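Local coordinates for penicillin-binding protein (Bacillus halodurans, PDB 3TG9) that probably acts as a serine penicillin-recognising enzyme of the beta-lactamase family, related to DD-peptidases and beta-lactamases, at residues H47-T61 / S226-L240. Sequence-based numbering, arbitrary orientation.
Sequences HHTRFGIASGCKLFT and SDGGAYVTAEDMMKL
Lys58 extends its chain to the backbone carbonyl of Asp227. Its CB continues into CG, anti to the carbonyl carbon (chi1 -79°). CG lies 3.5 Å from Asp227 O. CD passes the same oxygen more loosely. CE touches both that oxygen and Asp227 CB. A bend at the last torsion (chi4 70°) brings NZ to 2.9 Å from Asp227 O, in the carbonyl plane and on a lone pair. Asn154 OD1 and Tyr152 OH also hydrogen-bond NZ, and Tyr152 OH hydrogen-bonds Ser55 OG. One helical turn on, Thr61 OG1 donates a hydrogen bond to Ser226 O at 2.6 Å.

Further along, Phe51 and Val232 form an antiparallel hydrogen-bonded pair, with Phe51 N 2.8 Å from Val232 O. Gly52 CA sits over one face of the Tyr231 ring, offset toward its rim, a CH-pi contact. Between helices 58-70 and 234-245, Leu240 CD1 touches Phe60 CE1, while Met237 SD meets the edge of the Phe60 ring, 4.1 Å from CZ.

Ser55 and Lys58 are consistent with the SxxK motif of this family, and Tyr152 and Asn154 with its YxN element. Three hydrogen bonds hold the lysine amine near Ser55, the probable nucleophile, consistent with a serine acyl-enzyme site.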
ATOM      1  N   HIS B  47       2.678  -5.353 -23.031  1.00 34.98           N
ATOM      2  CA  HIS B  47       1.470  -6.068 -23.446  1.00 37.90           C
ATOM      3  C   HIS B  47       0.959  -7.005 -22.354  1.00 39.38           C
ATOM      4  O   HIS B  47      -0.240  -7.236 -22.239  1.00 43.45           O
ATOM      5  CB  HIS B  47       1.691  -6.853 -24.755  1.00 38.09           C
ATOM      6  CG  HIS B  47       2.031  -5.992 -25.937  1.00 34.81           C
ATOM      7  ND1 HIS B  47       2.129  -6.492 -27.218  1.00 35.63           N
ATOM      8  CD2 HIS B  47       2.287  -4.666 -26.030  1.00 36.68           C
ATOM      9  CE1 HIS B  47       2.444  -5.511 -28.048  1.00 37.46           C
ATOM     10  NE2 HIS B  47       2.542  -4.390 -27.353  1.00 31.31           N
ATOM     11  N   HIS B  48       1.855  -7.541 -21.537  1.00 42.76           N
ATOM     12  CA  HIS B  48       1.447  -8.559 -20.572  1.00 39.80           C
ATOM     13  C   HIS B  48       1.266  -8.010 -19.160  1.00 32.66           C
ATOM     14  O   HIS B  48       1.051  -8.761 -18.213  1.00 35.08           O
ATOM     15  CB  HIS B  48       2.411  -9.743 -20.608  1.00 43.34           C
ATOM     16  CG  HIS B  48       2.522 -10.370 -21.963  1.00 53.45           C
ATOM     17  ND1 HIS B  48       3.498 -10.016 -22.869  1.00 55.79           N
ATOM     18  CD2 HIS B  48       1.751 -11.298 -22.581  1.00 58.55           C
ATOM     19  CE1 HIS B  48       3.337 -10.715 -23.981  1.00 60.58           C
ATOM     20  NE2 HIS B  48       2.285 -11.499 -23.832  1.00 59.20           N
ATOM     21  N   THR B  49       1.345  -6.692 -19.041  1.00 34.37           N
ATOM     22  CA  THR B  49       1.110  -6.004 -17.779  1.00 33.27           C
ATOM     23  C   THR B  49      -0.346  -6.171 -17.360  1.00 33.85           C
ATOM     24  O   THR B  49      -1.254  -5.940 -18.165  1.00 28.74           O
ATOM     25  CB  THR B  49       1.352  -4.496 -17.929  1.00 33.37           C
ATOM     26  OG1 THR B  49       2.667  -4.256 -18.446  1.00 32.91           O
ATOM     27  CG2 THR B  49       1.191  -3.792 -16.599  1.00 29.17           C
ATOM     28  N   ARG B  50      -0.569  -6.565 -16.108  1.00 30.70           N
ATOM     29  CA  ARG B  50      -1.924  -6.630 -15.565  1.00 29.51           C
ATOM     30  C   ARG B  50      -2.405  -5.285 -15.040  1.00 28.29           C
ATOM     31  O   ARG B  50      -1.665  -4.577 -14.353  1.00 27.42           O
ATOM     32  CB  ARG B  50      -2.018  -7.650 -14.441  1.00 29.45           C
ATOM     33  CG  ARG B  50      -2.010  -9.057 -14.914  1.00 32.40           C
ATOM     34  CD  ARG B  50      -0.639  -9.689 -14.707  1.00 38.79           C
ATOM     35  NE  ARG B  50      -0.825 -11.122 -14.592  1.00 36.41           N
ATOM     36  CZ  ARG B  50      -0.146 -11.901 -13.773  1.00 38.28           C
ATOM     37  NH1 ARG B  50       0.806 -11.387 -13.005  1.00 35.77           N
ATOM     38  NH2 ARG B  50      -0.415 -13.203 -13.749  1.00 45.56           N
ATOM     39  N   PHE B  51      -3.657  -4.955 -15.354  1.00 25.83           N
ATOM     40  CA  PHE B  51      -4.261  -3.704 -14.929  1.00 26.12           C
ATOM     41  C   PHE B  51      -5.536  -3.965 -14.136  1.00 26.69           C
ATOM     42  O   PHE B  51      -6.299  -4.872 -14.462  1.00 25.42           O
ATOM     43  CB  PHE B  51      -4.611  -2.839 -16.139  1.00 25.35           C
ATOM     44  CG  PHE B  51      -3.421  -2.356 -16.915  1.00 25.30           C
ATOM     45  CD1 PHE B  51      -2.860  -1.119 -16.643  1.00 24.68           C
ATOM     46  CD2 PHE B  51      -2.882  -3.126 -17.938  1.00 24.91           C
ATOM     47  CE1 PHE B  51      -1.784  -0.659 -17.365  1.00 26.58           C
ATOM     48  CE2 PHE B  51      -1.807  -2.672 -18.665  1.00 25.97           C
ATOM     49  CZ  PHE B  51      -1.253  -1.436 -18.378  1.00 31.85           C
ATOM     50  N   GLY B  52      -5.760  -3.173 -13.091  1.00 23.83           N
ATOM     51  CA  GLY B  52      -7.038  -3.190 -12.401  1.00 25.99           C
ATOM     52  C   GLY B  52      -8.078  -2.584 -13.325  1.00 22.72           C
ATOM     53  O   GLY B  52      -7.761  -1.669 -14.090  1.00 22.66           O
ATOM     54  N   ILE B  53      -9.310  -3.081 -13.268  1.00 24.12           N
ATOM     55  CA  ILE B  53     -10.351  -2.620 -14.203  1.00 22.68           C
ATOM     56  C   ILE B  53     -11.613  -2.047 -13.546  1.00 26.86           C
ATOM     57  O   ILE B  53     -12.616  -1.780 -14.227  1.00 23.88           O
ATOM     58  CB  ILE B  53     -10.743  -3.735 -15.199  1.00 26.84           C
ATOM     59  CG1 ILE B  53     -11.573  -4.819 -14.512  1.00 25.68           C
ATOM     60  CG2 ILE B  53      -9.485  -4.369 -15.831  1.00 23.99           C
ATOM     61  CD1 ILE B  53     -11.930  -5.983 -15.447  1.00 24.78           C
ATOM     62  N   ALA B  54     -11.566  -1.851 -12.229  1.00 26.21           N
ATOM     63  CA  ALA B  54     -12.694  -1.264 -11.519  1.00 24.76           C
ATOM     64  C   ALA B  54     -13.989  -2.000 -11.864  1.00 28.36           C
ATOM     65  O   ALA B  54     -14.006  -3.234 -11.882  1.00 28.67           O
ATOM     66  CB  ALA B  54     -12.797   0.208 -11.851  1.00 23.24           C
ATOM     67  N   SER B  55     -15.054  -1.247 -12.156  1.00 24.70           N
ATOM     68  CA  SER B  55     -16.365  -1.813 -12.511  1.00 28.24           C
ATOM     69  C   SER B  55     -16.405  -2.681 -13.779  1.00 25.38           C
ATOM     70  O   SER B  55     -17.419  -3.307 -14.067  1.00 28.99           O
ATOM     71  CB  SER B  55     -17.419  -0.701 -12.651  1.00 26.28           C
ATOM     72  OG  SER B  55     -17.783  -0.176 -11.388  1.00 38.14           O
ATOM     73  N   GLY B  56     -15.332  -2.707 -14.553  1.00 27.92           N
ATOM     74  CA  GLY B  56     -15.310  -3.549 -15.734  1.00 24.60           C
ATOM     75  C   GLY B  56     -15.708  -4.983 -15.429  1.00 27.96           C
ATOM     76  O   GLY B  56     -16.317  -5.654 -16.264  1.00 27.40           O
ATOM     77  N   CYS B  57     -15.370  -5.458 -14.232  1.00 26.92           N
ATOM     78  CA  CYS B  57     -15.528  -6.874 -13.900  1.00 26.85           C
ATOM     79  C   CYS B  57     -16.890  -7.232 -13.294  1.00 30.58           C
ATOM     80  O   CYS B  57     -17.103  -8.373 -12.868  1.00 30.18           O
ATOM     81  CB  CYS B  57     -14.397  -7.350 -12.979  1.00 27.52           C
ATOM     82  SG  CYS B  57     -14.378  -6.560 -11.375  1.00 29.54           S
ATOM     83  N   LYS B  58     -17.799  -6.261 -13.234  1.00 29.75           N
ATOM     84  CA  LYS B  58     -19.195  -6.559 -12.916  1.00 30.79           C
ATOM     85  C   LYS B  58     -19.741  -7.574 -13.914  1.00 30.88           C
ATOM     86  O   LYS B  58     -20.628  -8.358 -13.583  1.00 34.13           O
ATOM     87  CB  LYS B  58     -20.059  -5.299 -12.942  1.00 28.80           C
ATOM     88  CG  LYS B  58     -19.948  -4.435 -11.701  1.00 32.60           C
ATOM     89  CD  LYS B  58     -21.097  -3.429 -11.618  1.00 29.56           C
ATOM     90  CE  LYS B  58     -21.094  -2.743 -10.264  1.00 29.88           C
ATOM     91  NZ  LYS B  58     -19.934  -1.831 -10.126  1.00 28.03           N
ATOM     92  N   LEU B  59     -19.202  -7.550 -15.133  1.00 29.27           N
ATOM     93  CA  LEU B  59     -19.555  -8.519 -16.172  1.00 27.48           C
ATOM     94  C   LEU B  59     -19.242  -9.961 -15.761  1.00 30.50           C
ATOM     95  O   LEU B  59     -20.021 -10.873 -16.058  1.00 27.91           O
ATOM     96  CB  LEU B  59     -18.837  -8.193 -17.486  1.00 23.45           C
ATOM     97  CG  LEU B  59     -19.028  -9.186 -18.643  1.00 26.32           C
ATOM     98  CD1 LEU B  59     -20.500  -9.417 -18.945  1.00 26.94           C
ATOM     99  CD2 LEU B  59     -18.319  -8.684 -19.876  1.00 27.22           C
ATOM    100  N   PHE B  60     -18.096 -10.160 -15.101  1.00 28.78           N
ATOM    101  CA  PHE B  60     -17.688 -11.492 -14.657  1.00 29.23           C
ATOM    102  C   PHE B  60     -18.650 -11.968 -13.578  1.00 29.93           C
ATOM    103  O   PHE B  60     -18.931 -13.159 -13.463  1.00 29.52           O
ATOM    104  CB  PHE B  60     -16.258 -11.508 -14.075  1.00 28.67           C
ATOM    105  CG  PHE B  60     -15.224 -10.801 -14.922  1.00 29.02           C
ATOM    106  CD1 PHE B  60     -15.486 -10.450 -16.238  1.00 27.37           C
ATOM    107  CD2 PHE B  60     -13.971 -10.505 -14.394  1.00 29.24           C
ATOM    108  CE1 PHE B  60     -14.526  -9.798 -17.004  1.00 23.08           C
ATOM    109  CE2 PHE B  60     -13.009  -9.856 -15.154  1.00 28.23           C
ATOM    110  CZ  PHE B  60     -13.295  -9.499 -16.463  1.00 31.89           C
ATOM    111  N   THR B  61     -19.136 -11.032 -12.769  1.00 28.55           N
ATOM    112  CA  THR B  61     -20.109 -11.362 -11.738  1.00 28.62           C
ATOM    113  C   THR B  61     -21.410 -11.823 -12.386  1.00 32.33           C
ATOM    114  O   THR B  61     -22.008 -12.808 -11.960  1.00 37.90           O
ATOM    115  CB  THR B  61     -20.383 -10.165 -10.816  1.00 27.60           C
ATOM    116  OG1 THR B  61     -19.145  -9.696 -10.274  1.00 31.67           O
ATOM    117  CG2 THR B  61     -21.310 -10.557  -9.683  1.00 26.33           C
ATOM    118  N   SER B 226     -16.837  -8.538  -6.369  1.00 30.05           N
ATOM    119  CA  SER B 226     -17.928  -8.744  -7.307  1.00 29.26           C
ATOM    120  C   SER B 226     -18.435  -7.443  -7.932  1.00 30.07           C
ATOM    121  O   SER B 226     -19.159  -7.474  -8.925  1.00 27.67           O
ATOM    122  CB  SER B 226     -19.071  -9.500  -6.628  1.00 31.72           C
ATOM    123  OG  SER B 226     -19.469  -8.852  -5.429  1.00 29.93           O
ATOM    124  N   ASP B 227     -18.051  -6.302  -7.362  1.00 29.15           N
ATOM    125  CA  ASP B 227     -18.452  -5.017  -7.928  1.00 27.32           C
ATOM    126  C   ASP B 227     -17.324  -4.283  -8.660  1.00 30.51           C
ATOM    127  O   ASP B 227     -17.578  -3.349  -9.423  1.00 29.68           O
ATOM    128  CB  ASP B 227     -19.100  -4.118  -6.877  1.00 25.25           C
ATOM    129  CG  ASP B 227     -18.093  -3.532  -5.912  1.00 33.15           C
ATOM    130  OD1 ASP B 227     -17.024  -4.142  -5.679  1.00 32.77           O
ATOM    131  OD2 ASP B 227     -18.385  -2.450  -5.373  1.00 31.64           O
ATOM    132  N   GLY B 228     -16.084  -4.713  -8.454  1.00 27.35           N
ATOM    133  CA  GLY B 228     -14.978  -4.125  -9.181  1.00 26.37           C
ATOM    134  C   GLY B 228     -13.608  -4.531  -8.684  1.00 29.03           C
ATOM    135  O   GLY B 228     -13.469  -5.212  -7.667  1.00 25.84           O
ATOM    136  N   GLY B 229     -12.583  -4.129  -9.425  1.00 25.37           N
ATOM    137  CA  GLY B 229     -11.224  -4.235  -8.936  1.00 26.35           C
ATOM    138  C   GLY B 229     -10.410  -5.435  -9.389  1.00 28.30           C
ATOM    139  O   GLY B 229      -9.286  -5.608  -8.912  1.00 26.41           O
ATOM    140  N   ALA B 230     -10.950  -6.263 -10.283  1.00 21.86           N
ATOM    141  CA  ALA B 230     -10.180  -7.400 -10.795  1.00 22.64           C
ATOM    142  C   ALA B 230      -9.075  -6.928 -11.738  1.00 22.82           C
ATOM    143  O   ALA B 230      -9.108  -5.796 -12.229  1.00 22.14           O
ATOM    144  CB  ALA B 230     -11.080  -8.398 -11.492  1.00 25.19           C
ATOM    145  N   TYR B 231      -8.092  -7.797 -11.975  1.00 25.23           N
ATOM    146  CA  TYR B 231      -6.962  -7.482 -12.848  1.00 24.05           C
ATOM    147  C   TYR B 231      -6.977  -8.373 -14.083  1.00 23.87           C
ATOM    148  O   TYR B 231      -7.273  -9.558 -13.985  1.00 24.23           O
ATOM    149  CB  TYR B 231      -5.635  -7.695 -12.122  1.00 22.78           C
ATOM    150  CG  TYR B 231      -5.301  -6.683 -11.027  1.00 23.33           C
ATOM    151  CD1 TYR B 231      -4.416  -5.635 -11.270  1.00 23.41           C
ATOM    152  CD2 TYR B 231      -5.846  -6.791  -9.752  1.00 23.14           C
ATOM    153  CE1 TYR B 231      -4.093  -4.710 -10.283  1.00 25.14           C
ATOM    154  CE2 TYR B 231      -5.520  -5.859  -8.739  1.00 25.41           C
ATOM    155  CZ  TYR B 231      -4.642  -4.829  -9.018  1.00 23.42           C
ATOM    156  OH  TYR B 231      -4.299  -3.911  -8.046  1.00 29.36           O
ATOM    157  N   VAL B 232      -6.659  -7.803 -15.239  1.00 21.73           N
ATOM    158  CA  VAL B 232      -6.473  -8.589 -16.448  1.00 26.60           C
ATOM    159  C   VAL B 232      -5.412  -7.915 -17.290  1.00 26.66           C
ATOM    160  O   VAL B 232      -5.033  -6.775 -17.019  1.00 22.81           O
ATOM    161  CB  VAL B 232      -7.764  -8.664 -17.300  1.00 25.74           C
ATOM    162  CG1 VAL B 232      -8.909  -9.280 -16.506  1.00 26.41           C
ATOM    163  CG2 VAL B 232      -8.136  -7.286 -17.812  1.00 23.14           C
ATOM    164  N   THR B 233      -4.934  -8.635 -18.304  1.00 26.88           N
ATOM    165  CA  THR B 233      -4.157  -8.047 -19.387  1.00 29.11           C
ATOM    166  C   THR B 233      -5.138  -7.753 -20.519  1.00 31.16           C
ATOM    167  O   THR B 233      -6.214  -8.351 -20.571  1.00 28.68           O
ATOM    168  CB  THR B 233      -3.118  -9.037 -19.927  1.00 31.08           C
ATOM    169  OG1 THR B 233      -3.792 -10.204 -20.413  1.00 29.05           O
ATOM    170  CG2 THR B 233      -2.125  -9.444 -18.835  1.00 28.15           C
ATOM    171  N   ALA B 234      -4.771  -6.847 -21.424  1.00 31.22           N
ATOM    172  CA  ALA B 234      -5.637  -6.487 -22.549  1.00 27.22           C
ATOM    173  C   ALA B 234      -6.110  -7.718 -23.307  1.00 30.43           C
ATOM    174  O   ALA B 234      -7.294  -7.838 -23.648  1.00 31.02           O
ATOM    175  CB  ALA B 234      -4.916  -5.529 -23.495  1.00 27.15           C
ATOM    176  N   GLU B 235      -5.180  -8.630 -23.574  1.00 26.47           N
ATOM    177  CA  GLU B 235      -5.484  -9.813 -24.365  1.00 29.64           C
ATOM    178  C   GLU B 235      -6.321 -10.849 -23.614  1.00 31.02           C
ATOM    179  O   GLU B 235      -7.133 -11.537 -24.218  1.00 31.45           O
ATOM    180  CB  GLU B 235      -4.208 -10.446 -24.931  1.00 30.98           C
ATOM    181  CG  GLU B 235      -4.505 -11.575 -25.898  1.00 36.36           C
ATOM    182  CD  GLU B 235      -3.279 -12.037 -26.667  1.00 47.35           C
ATOM    183  OE1 GLU B 235      -2.150 -11.641 -26.290  1.00 46.60           O
ATOM    184  OE2 GLU B 235      -3.453 -12.802 -27.647  1.00 47.23           O
ATOM    185  N   ASP B 236      -6.133 -10.970 -22.304  1.00 27.71           N
ATOM    186  CA  ASP B 236      -7.071 -11.759 -21.509  1.00 30.83           C
ATOM    187  C   ASP B 236      -8.495 -11.148 -21.558  1.00 29.07           C
ATOM    188  O   ASP B 236      -9.485 -11.867 -21.457  1.00 25.48           O
ATOM    189  CB  ASP B 236      -6.596 -11.896 -20.056  1.00 31.35           C
ATOM    190  CG  ASP B 236      -5.749 -13.145 -19.821  1.00 34.73           C
ATOM    191  OD1 ASP B 236      -5.319 -13.782 -20.809  1.00 38.48           O
ATOM    192  OD2 ASP B 236      -5.523 -13.500 -18.644  1.00 32.61           O
ATOM    193  N   MET B 237      -8.607  -9.830 -21.693  1.00 27.13           N
ATOM    194  CA  MET B 237      -9.943  -9.239 -21.823  1.00 30.61           C
ATOM    195  C   MET B 237     -10.491  -9.567 -23.206  1.00 31.63           C
ATOM    196  O   MET B 237     -11.671  -9.882 -23.362  1.00 32.73           O
ATOM    197  CB  MET B 237      -9.954  -7.727 -21.594  1.00 27.91           C
ATOM    198  CG  MET B 237     -11.381  -7.149 -21.523  1.00 24.89           C
ATOM    199  SD  MET B 237     -12.290  -7.820 -20.107  1.00 28.93           S
ATOM    200  CE  MET B 237     -14.006  -7.536 -20.586  1.00 28.01           C
ATOM    201  N   MET B 238      -9.623  -9.511 -24.205  1.00 31.93           N
ATOM    202  CA  MET B 238     -10.000  -9.952 -25.540  1.00 30.34           C
ATOM    203  C   MET B 238     -10.493 -11.396 -25.489  1.00 31.34           C
ATOM    204  O   MET B 238     -11.539 -11.723 -26.029  1.00 35.03           O
ATOM    205  CB  MET B 238      -8.809  -9.845 -26.486  1.00 30.06           C
ATOM    206  CG  MET B 238      -9.119 -10.279 -27.915  1.00 34.57           C
ATOM    207  SD  MET B 238      -7.635 -10.738 -28.809  1.00 39.08           S
ATOM    208  CE  MET B 238      -7.459 -12.444 -28.291  1.00 34.35           C
ATOM    209  N   LYS B 239      -9.739 -12.268 -24.838  1.00 34.17           N
ATOM    210  CA  LYS B 239     -10.144 -13.666 -24.729  1.00 34.83           C
ATOM    211  C   LYS B 239     -11.471 -13.817 -24.005  1.00 32.81           C
ATOM    212  O   LYS B 239     -12.196 -14.783 -24.234  1.00 29.42           O
ATOM    213  CB  LYS B 239      -9.084 -14.496 -23.995  1.00 34.08           C
ATOM    214  CG  LYS B 239      -7.770 -14.669 -24.745  1.00 38.82           C
ATOM    215  CD  LYS B 239      -6.838 -15.611 -23.983  1.00 41.17           C
ATOM    216  CE  LYS B 239      -5.403 -15.512 -24.485  1.00 47.03           C
ATOM    217  NZ  LYS B 239      -5.338 -15.396 -25.976  1.00 48.54           N
ATOM    218  N   LEU B 240     -11.778 -12.890 -23.100  1.00 33.13           N
ATOM    219  CA  LEU B 240     -13.019 -13.000 -22.345  1.00 28.31           C
ATOM    220  C   LEU B 240     -14.243 -12.739 -23.232  1.00 28.93           C
ATOM    221  O   LEU B 240     -15.252 -13.442 -23.140  1.00 30.39           O
ATOM    222  CB  LEU B 240     -13.030 -12.080 -21.116  1.00 30.07           C
ATOM    223  CG  LEU B 240     -14.407 -12.181 -20.449  1.00 29.37           C
ATOM    224  CD1 LEU B 240     -14.364 -12.416 -18.971  1.00 35.24           C
ATOM    225  CD2 LEU B 240     -15.300 -10.990 -20.821  1.00 30.36           C
TER
HETATM  226  O   HOH W   1      -2.011  -5.643 -20.958  1.00 33.02           O